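Local coordinates for protein Fe(2+) transporter FeoB (Methanocaldococcus jannaschii, PDB 2WJI) that probably drives GTP-dependent ferrous iron transport across the membrane, its N-terminal G domain, the part modelled here, binding guanine nucleotide and magnesium, at residues I19-L23 / I152-K156; V38-E42 / K53-L57. Numbering follows the deposited sequence.

Contact 1: I19-L23 / I152-K156; sequences IFNAL and IEELK. Unlike the reference sequence in segment 152-156: Glu154 (reference Asp).
In the P-loop GTPase fold of the FeoB G domain, the helix that follows the P-loop packs against the last helix of the G domain, 152-162, on the same side of the central sheet, and this contact is where they meet. Both segments are regular helix: Leu23 N bonds to Ile19 O at 2.9 Å and Lys156 N to Ile152 O at 3.0 Å. The local axes run nearly perpendicular, at a signed crossing angle of -81°, and come no closer than 10.8 Å, so side chains alone bridge the gap; no hydrogen bond crosses it. Leu23 and Ile152 are the nearest residues by backbone, CA to CA 7.0 Å.

Ile152, in the mm rotamer, points toward the other helix and sends CD1 to within 3.7 Å of Ala22 CB, while its CG2 lies 4.2 Å from Leu23 CD2. Glu153 and Glu154, the latter differing from the reference Asp, lie on the exposed side. Leu155 (tp) fills the buried part, its CD2 3.9 Å from Ile19 CG2 and 4.3 Å from Leu23 CD1. Ile19 also touches Ala146 of the nucleotide-binding G5 loop, whereas Leu23 reaches Phe45 on strand 42-47. Lys156 has an m chi1 and an otherwise extended chain, whose aliphatic part lies along Leu23: CG sits 3.6 Å from Leu23 CD2.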
ATOM      1  N   ILE A  19       6.394  -2.328   5.363  1.00 31.86           N
ATOM      2  CA  ILE A  19       5.835  -3.240   4.378  1.00 30.30           C
ATOM      3  C   ILE A  19       6.780  -3.444   3.192  1.00 30.49           C
ATOM      4  O   ILE A  19       6.940  -4.564   2.719  1.00 32.36           O
ATOM      5  CB  ILE A  19       4.432  -2.784   3.930  1.00 28.07           C
ATOM      6  CG1 ILE A  19       3.436  -3.060   5.059  1.00 27.75           C
ATOM      7  CG2 ILE A  19       4.020  -3.480   2.633  1.00 25.57           C
ATOM      8  CD1 ILE A  19       2.138  -2.281   4.965  1.00 28.25           C
ATOM      9  N   PHE A  20       7.424  -2.372   2.734  1.00 29.90           N
ATOM     10  CA  PHE A  20       8.406  -2.482   1.659  1.00 29.66           C
ATOM     11  C   PHE A  20       9.527  -3.467   2.020  1.00 35.68           C
ATOM     12  O   PHE A  20       9.818  -4.379   1.243  1.00 34.73           O
ATOM     13  CB  PHE A  20       8.981  -1.106   1.297  1.00 29.79           C
ATOM     14  CG  PHE A  20       9.960  -1.131   0.161  1.00 30.68           C
ATOM     15  CD1 PHE A  20       9.521  -1.064  -1.156  1.00 25.50           C
ATOM     16  CD2 PHE A  20      11.322  -1.205   0.403  1.00 31.47           C
ATOM     17  CE1 PHE A  20      10.425  -1.077  -2.204  1.00 30.49           C
ATOM     18  CE2 PHE A  20      12.229  -1.227  -0.643  1.00 35.48           C
ATOM     19  CZ  PHE A  20      11.779  -1.158  -1.950  1.00 35.25           C
ATOM     20  N   ASN A  21      10.146  -3.297   3.191  1.00 30.57           N
ATOM     21  CA  ASN A  21      11.157  -4.259   3.653  1.00 35.97           C
ATOM     22  C   ASN A  21      10.617  -5.680   3.741  1.00 31.73           C
ATOM     23  O   ASN A  21      11.262  -6.628   3.303  1.00 37.11           O
ATOM     24  CB  ASN A  21      11.719  -3.877   5.030  1.00 39.59           C
ATOM     25  CG  ASN A  21      12.345  -5.079   5.760  1.00 47.40           C
ATOM     26  OD1 ASN A  21      11.737  -5.658   6.665  1.00 52.34           O
ATOM     27  ND2 ASN A  21      13.551  -5.463   5.352  1.00 44.08           N
ATOM     28  N   ALA A  22       9.432  -5.825   4.322  1.00 25.97           N
ATOM     29  CA  ALA A  22       8.814  -7.132   4.484  1.00 33.53           C
ATOM     30  C   ALA A  22       8.578  -7.853   3.154  1.00 32.51           C
ATOM     31  O   ALA A  22       8.771  -9.066   3.056  1.00 30.38           O
ATOM     32  CB  ALA A  22       7.508  -7.011   5.267  1.00 32.39           C
ATOM     33  N   LEU A  23       8.157  -7.106   2.140  1.00 26.49           N
ATOM     34  CA  LEU A  23       7.863  -7.693   0.829  1.00 30.17           C
ATOM     35  C   LEU A  23       9.125  -8.034   0.053  1.00 29.78           C
ATOM     36  O   LEU A  23       9.216  -9.089  -0.565  1.00 32.40           O
ATOM     37  CB  LEU A  23       7.019  -6.731  -0.018  1.00 30.92           C
ATOM     38  CG  LEU A  23       5.537  -6.551   0.316  1.00 30.00           C
ATOM     39  CD1 LEU A  23       4.992  -5.313  -0.384  1.00 28.55           C
ATOM     40  CD2 LEU A  23       4.737  -7.796  -0.046  1.00 25.51           C
ATOM     41  N   ILE A 152       1.649 -10.735   5.519  1.00 35.95           N
ATOM     42  CA  ILE A 152       2.504 -10.361   4.391  1.00 33.55           C
ATOM     43  C   ILE A 152       2.320 -11.279   3.186  1.00 36.87           C
ATOM     44  O   ILE A 152       2.331 -10.814   2.038  1.00 35.46           O
ATOM     45  CB  ILE A 152       3.992 -10.346   4.772  1.00 32.60           C
ATOM     46  CG1 ILE A 152       4.239  -9.362   5.918  1.00 35.53           C
ATOM     47  CG2 ILE A 152       4.851 -10.013   3.555  1.00 32.42           C
ATOM     48  CD1 ILE A 152       3.937  -7.930   5.568  1.00 33.98           C
ATOM     49  N   GLU A 153       2.155 -12.574   3.437  1.00 30.40           N
ATOM     50  CA  GLU A 153       1.913 -13.507   2.339  1.00 33.24           C
ATOM     51  C   GLU A 153       0.518 -13.291   1.776  1.00 28.90           C
ATOM     52  O   GLU A 153       0.302 -13.457   0.581  1.00 26.63           O
ATOM     53  CB  GLU A 153       2.119 -14.986   2.737  1.00 34.42           C
ATOM     54  CG  GLU A 153       1.675 -15.952   1.619  1.00 38.11           C
ATOM     55  CD  GLU A 153       2.092 -17.417   1.813  1.00 41.82           C
ATOM     56  OE1 GLU A 153       2.094 -17.935   2.955  1.00 41.63           O
ATOM     57  OE2 GLU A 153       2.384 -18.068   0.790  1.00 37.33           O
ATOM     58  N   GLU A 154      -0.432 -12.925   2.633  1.00 24.51           N
ATOM     59  CA  GLU A 154      -1.768 -12.590   2.143  1.00 26.92           C
ATOM     60  C   GLU A 154      -1.683 -11.414   1.187  1.00 22.89           C
ATOM     61  O   GLU A 154      -2.328 -11.413   0.139  1.00 27.76           O
ATOM     62  CB  GLU A 154      -2.734 -12.268   3.285  1.00 26.51           C
ATOM     63  CG  GLU A 154      -3.285 -13.509   3.960  1.00 44.30           C
ATOM     64  CD  GLU A 154      -2.220 -14.212   4.748  1.00 48.20           C
ATOM     65  OE1 GLU A 154      -1.982 -15.416   4.509  1.00 59.51           O
ATOM     66  OE2 GLU A 154      -1.605 -13.541   5.604  1.00 39.01           O
ATOM     67  N   LEU A 155      -0.876 -10.421   1.550  1.00 29.99           N
ATOM     68  CA  LEU A 155      -0.684  -9.243   0.704  1.00 27.42           C
ATOM     69  C   LEU A 155      -0.071  -9.639  -0.632  1.00 27.31           C
ATOM     70  O   LEU A 155      -0.548  -9.202  -1.675  1.00 26.48           O
ATOM     71  CB  LEU A 155       0.183  -8.186   1.396  1.00 27.01           C
ATOM     72  CG  LEU A 155       0.403  -6.865   0.630  1.00 27.71           C
ATOM     73  CD1 LEU A 155      -0.918  -6.262   0.172  1.00 27.01           C
ATOM     74  CD2 LEU A 155       1.181  -5.860   1.485  1.00 23.31           C
ATOM     75  N   LYS A 156       0.971 -10.470  -0.610  1.00 30.68           N
ATOM     76  CA  LYS A 156       1.577 -10.940  -1.860  1.00 33.45           C
ATOM     77  C   LYS A 156       0.550 -11.655  -2.729  1.00 28.80           C
ATOM     78  O   LYS A 156       0.564 -11.553  -3.957  1.00 28.49           O
ATOM     79  CB  LYS A 156       2.755 -11.873  -1.595  1.00 30.77           C
ATOM     80  CG  LYS A 156       4.003 -11.182  -1.071  1.00 32.15           C
ATOM     81  CD  LYS A 156       5.063 -12.225  -0.745  1.00 35.23           C
ATOM     82  CE  LYS A 156       6.405 -11.590  -0.435  1.00 40.29           C
ATOM     83  NZ  LYS A 156       7.397 -12.633  -0.039  1.00 40.82           N
TER

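Contact 2: V38-E42 / K53-L57; sequences VEKKE and KVVDL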
ATOM      1  N   VAL A  38      20.550   4.532   4.184  1.00 85.11           N
ATOM      2  CA  VAL A  38      20.180   5.085   2.879  1.00 76.89           C
ATOM      3  C   VAL A  38      19.064   4.274   2.229  1.00 65.68           C
ATOM      4  O   VAL A  38      19.312   3.458   1.340  1.00 61.71           O
ATOM      5  CB  VAL A  38      21.383   5.126   1.921  1.00 78.71           C
ATOM      6  CG1 VAL A  38      21.048   5.958   0.691  1.00 74.93           C
ATOM      7  CG2 VAL A  38      22.607   5.681   2.634  1.00 81.45           C
ATOM      8  N   GLU A  39      17.835   4.526   2.662  1.00 59.52           N
ATOM      9  CA  GLU A  39      16.700   3.678   2.314  1.00 54.31           C
ATOM     10  C   GLU A  39      16.506   3.474   0.815  1.00 51.41           C
ATOM     11  O   GLU A  39      16.438   4.429   0.049  1.00 48.10           O
ATOM     12  CB  GLU A  39      15.413   4.225   2.935  1.00 51.91           C
ATOM     13  CG  GLU A  39      14.225   3.313   2.740  1.00 51.74           C
ATOM     14  CD  GLU A  39      12.994   3.790   3.468  1.00 54.34           C
ATOM     15  OE1 GLU A  39      13.014   4.914   4.008  1.00 56.72           O
ATOM     16  OE2 GLU A  39      12.003   3.038   3.497  1.00 55.06           O
ATOM     17  N   LYS A  40      16.417   2.213   0.404  1.00 52.72           N
ATOM     18  CA  LYS A  40      16.051   1.891  -0.968  1.00 51.50           C
ATOM     19  C   LYS A  40      14.542   2.030  -1.138  1.00 48.89           C
ATOM     20  O   LYS A  40      13.767   1.616  -0.275  1.00 44.95           O
ATOM     21  CB  LYS A  40      16.514   0.481  -1.336  1.00 55.08           C
ATOM     22  CG  LYS A  40      18.024   0.364  -1.478  1.00 59.83           C
ATOM     23  CD  LYS A  40      18.452  -1.039  -1.857  1.00 63.22           C
ATOM     24  CE  LYS A  40      19.961  -1.190  -1.765  1.00 66.92           C
ATOM     25  NZ  LYS A  40      20.477  -0.861  -0.402  1.00 65.80           N
ATOM     26  N   LYS A  41      14.133   2.637  -2.247  1.00 49.57           N
ATOM     27  CA  LYS A  41      12.721   2.874  -2.520  1.00 47.24           C
ATOM     28  C   LYS A  41      12.239   2.001  -3.679  1.00 40.90           C
ATOM     29  O   LYS A  41      11.071   2.051  -4.057  1.00 36.63           O
ATOM     30  CB  LYS A  41      12.489   4.348  -2.843  1.00 50.85           C
ATOM     31  CG  LYS A  41      13.248   5.295  -1.929  1.00 58.77           C
ATOM     32  CD  LYS A  41      12.518   5.525  -0.615  1.00 61.47           C
ATOM     33  CE  LYS A  41      11.407   6.543  -0.786  1.00 63.32           C
ATOM     34  NZ  LYS A  41      10.828   6.938   0.518  1.00 65.10           N
ATOM     35  N   GLU A  42      13.151   1.214  -4.244  1.00 38.02           N
ATOM     36  CA  GLU A  42      12.802   0.264  -5.295  1.00 35.18           C
ATOM     37  C   GLU A  42      13.328  -1.127  -4.982  1.00 39.59           C
ATOM     38  O   GLU A  42      14.436  -1.281  -4.469  1.00 49.31           O
ATOM     39  CB  GLU A  42      13.326   0.731  -6.653  1.00 39.12           C
ATOM     40  CG  GLU A  42      12.398   1.699  -7.358  1.00 51.93           C
ATOM     41  CD  GLU A  42      12.977   2.232  -8.654  1.00 62.67           C
ATOM     42  OE1 GLU A  42      13.903   3.071  -8.590  1.00 69.54           O
ATOM     43  OE2 GLU A  42      12.496   1.825  -9.735  1.00 61.21           O
ATOM     44  N   LYS A  53       7.789  -5.804  -9.211  1.00 27.45           N
ATOM     45  CA  LYS A  53       8.683  -4.696  -8.924  1.00 32.14           C
ATOM     46  C   LYS A  53       7.938  -3.662  -8.082  1.00 32.81           C
ATOM     47  O   LYS A  53       6.846  -3.218  -8.441  1.00 34.33           O
ATOM     48  CB  LYS A  53       9.204  -4.071 -10.227  1.00 35.46           C
ATOM     49  CG  LYS A  53       9.969  -5.056 -11.113  1.00 46.46           C
ATOM     50  CD  LYS A  53      10.154  -4.513 -12.530  1.00 56.52           C
ATOM     51  CE  LYS A  53      10.807  -5.547 -13.444  1.00 61.72           C
ATOM     52  NZ  LYS A  53      11.012  -5.020 -14.822  1.00 65.06           N
ATOM     53  N   VAL A  54       8.534  -3.285  -6.958  1.00 35.18           N
ATOM     54  CA  VAL A  54       7.860  -2.433  -5.989  1.00 31.29           C
ATOM     55  C   VAL A  54       8.559  -1.085  -5.858  1.00 34.36           C
ATOM     56  O   VAL A  54       9.787  -1.013  -5.739  1.00 33.29           O
ATOM     57  CB  VAL A  54       7.793  -3.102  -4.606  1.00 26.73           C
ATOM     58  CG1 VAL A  54       6.980  -2.250  -3.630  1.00 23.80           C
ATOM     59  CG2 VAL A  54       7.206  -4.511  -4.712  1.00 22.73           C
ATOM     60  N   VAL A  55       7.767  -0.017  -5.890  1.00 29.58           N
ATOM     61  CA  VAL A  55       8.273   1.320  -5.618  1.00 30.33           C
ATOM     62  C   VAL A  55       7.507   1.933  -4.450  1.00 32.19           C
ATOM     63  O   VAL A  55       6.273   1.867  -4.399  1.00 29.73           O
ATOM     64  CB  VAL A  55       8.178   2.239  -6.856  1.00 40.77           C
ATOM     65  CG1 VAL A  55       6.735   2.403  -7.281  1.00 46.45           C
ATOM     66  CG2 VAL A  55       8.801   3.592  -6.563  1.00 40.55           C
ATOM     67  N   ASP A  56       8.250   2.517  -3.513  1.00 30.14           N
ATOM     68  CA  ASP A  56       7.691   3.107  -2.309  1.00 27.85           C
ATOM     69  C   ASP A  56       7.619   4.611  -2.544  1.00 30.30           C
ATOM     70  O   ASP A  56       8.650   5.280  -2.608  1.00 28.69           O
ATOM     71  CB  ASP A  56       8.601   2.792  -1.122  1.00 29.90           C
ATOM     72  CG  ASP A  56       7.942   3.064   0.230  1.00 34.13           C
ATOM     73  OD1 ASP A  56       6.790   3.543   0.259  1.00 32.52           O
ATOM     74  OD2 ASP A  56       8.584   2.790   1.272  1.00 33.60           O
ATOM     75  N   LEU A  57       6.404   5.128  -2.702  1.00 26.63           N
ATOM     76  CA  LEU A  57       6.199   6.548  -2.981  1.00 28.15           C
ATOM     77  C   LEU A  57       6.186   7.357  -1.694  1.00 27.51           C
ATOM     78  O   LEU A  57       5.810   6.841  -0.623  1.00 25.50           O
ATOM     79  CB  LEU A  57       4.900   6.773  -3.770  1.00 27.70           C
ATOM     80  CG  LEU A  57       4.822   6.147  -5.170  1.00 32.18           C
ATOM     81  CD1 LEU A  57       3.403   6.232  -5.734  1.00 32.81           C
ATOM     82  CD2 LEU A  57       5.816   6.800  -6.127  1.00 38.64           C
TER
HETATM   83  O   HOH W   1      11.076   1.990   1.106  1.00 45.58           O
HETATM   84  O   HOH W   2       8.349   6.641   1.045  1.00 33.65           O
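Val38, poorly ordered, leads into the segment without touching 53-57. Glu39 points its CA-to-CB bond toward the strand, and its carboxylate faces that of Asp56 with OE2 and OD2 4.1 Å apart. Water 1 sits between these like charges, 2.8 Å from Glu39 OE2 and 2.6 Å from Asp56 OD2, placed to donate to either. Lys40 holds to the loop after helix 16-24, its N bonded to Asn27 OD1. At Lys41 the backbone makes the one direct hydrogen bond, Asp56 N to Lys41 O at 2.9 Å, and the same oxygen receives a CA-H...O contact from Val55 CA at 3.3 Å. The folded side chain of Lys41 carries NZ to water 2 (2.6 Å), which in turn donates a weak bond to Leu57 O (3.0 Å). Glu42 then enters the sheet as the antiparallel, non-hydrogen-bonded partner of Val55, CA to CA 4.7 Å; Glu42 CA also lies 3.3 Å from Val54 O, and its CG is 4.1 Å from Val55 CG2. Here the first switch region, whose Glu39 is part of a GTP-binding site, joins the strand leading into the DxPG motif of the second switch, an arrangement typical of small G domains beside their magnesium and nucleotide.

In the fold
The two contacts lie about 13 Å apart, centre to centre, in one G domain. Contact 2 is nested in the chain between the halves of contact 1: helix 16-24 comes first, then segment 38-42, running into edge strand 42-47, and its antiparallel neighbour 50-56, and helix 152-162 last. Phe20 connects them. It takes no part in contact 1, but its ring packs on contact 2, with Phe20 CE2 3.3 Å from Lys40 O and Phe20 CE1 3.6 Å from Val54 O. Helix 16-24 thus meets helix 152-162 through Ile19, Ala22 and Leu23 and the switch region through Phe20, so both contacts share this one helix, next to loops that in related GTPases respond to the nucleotide.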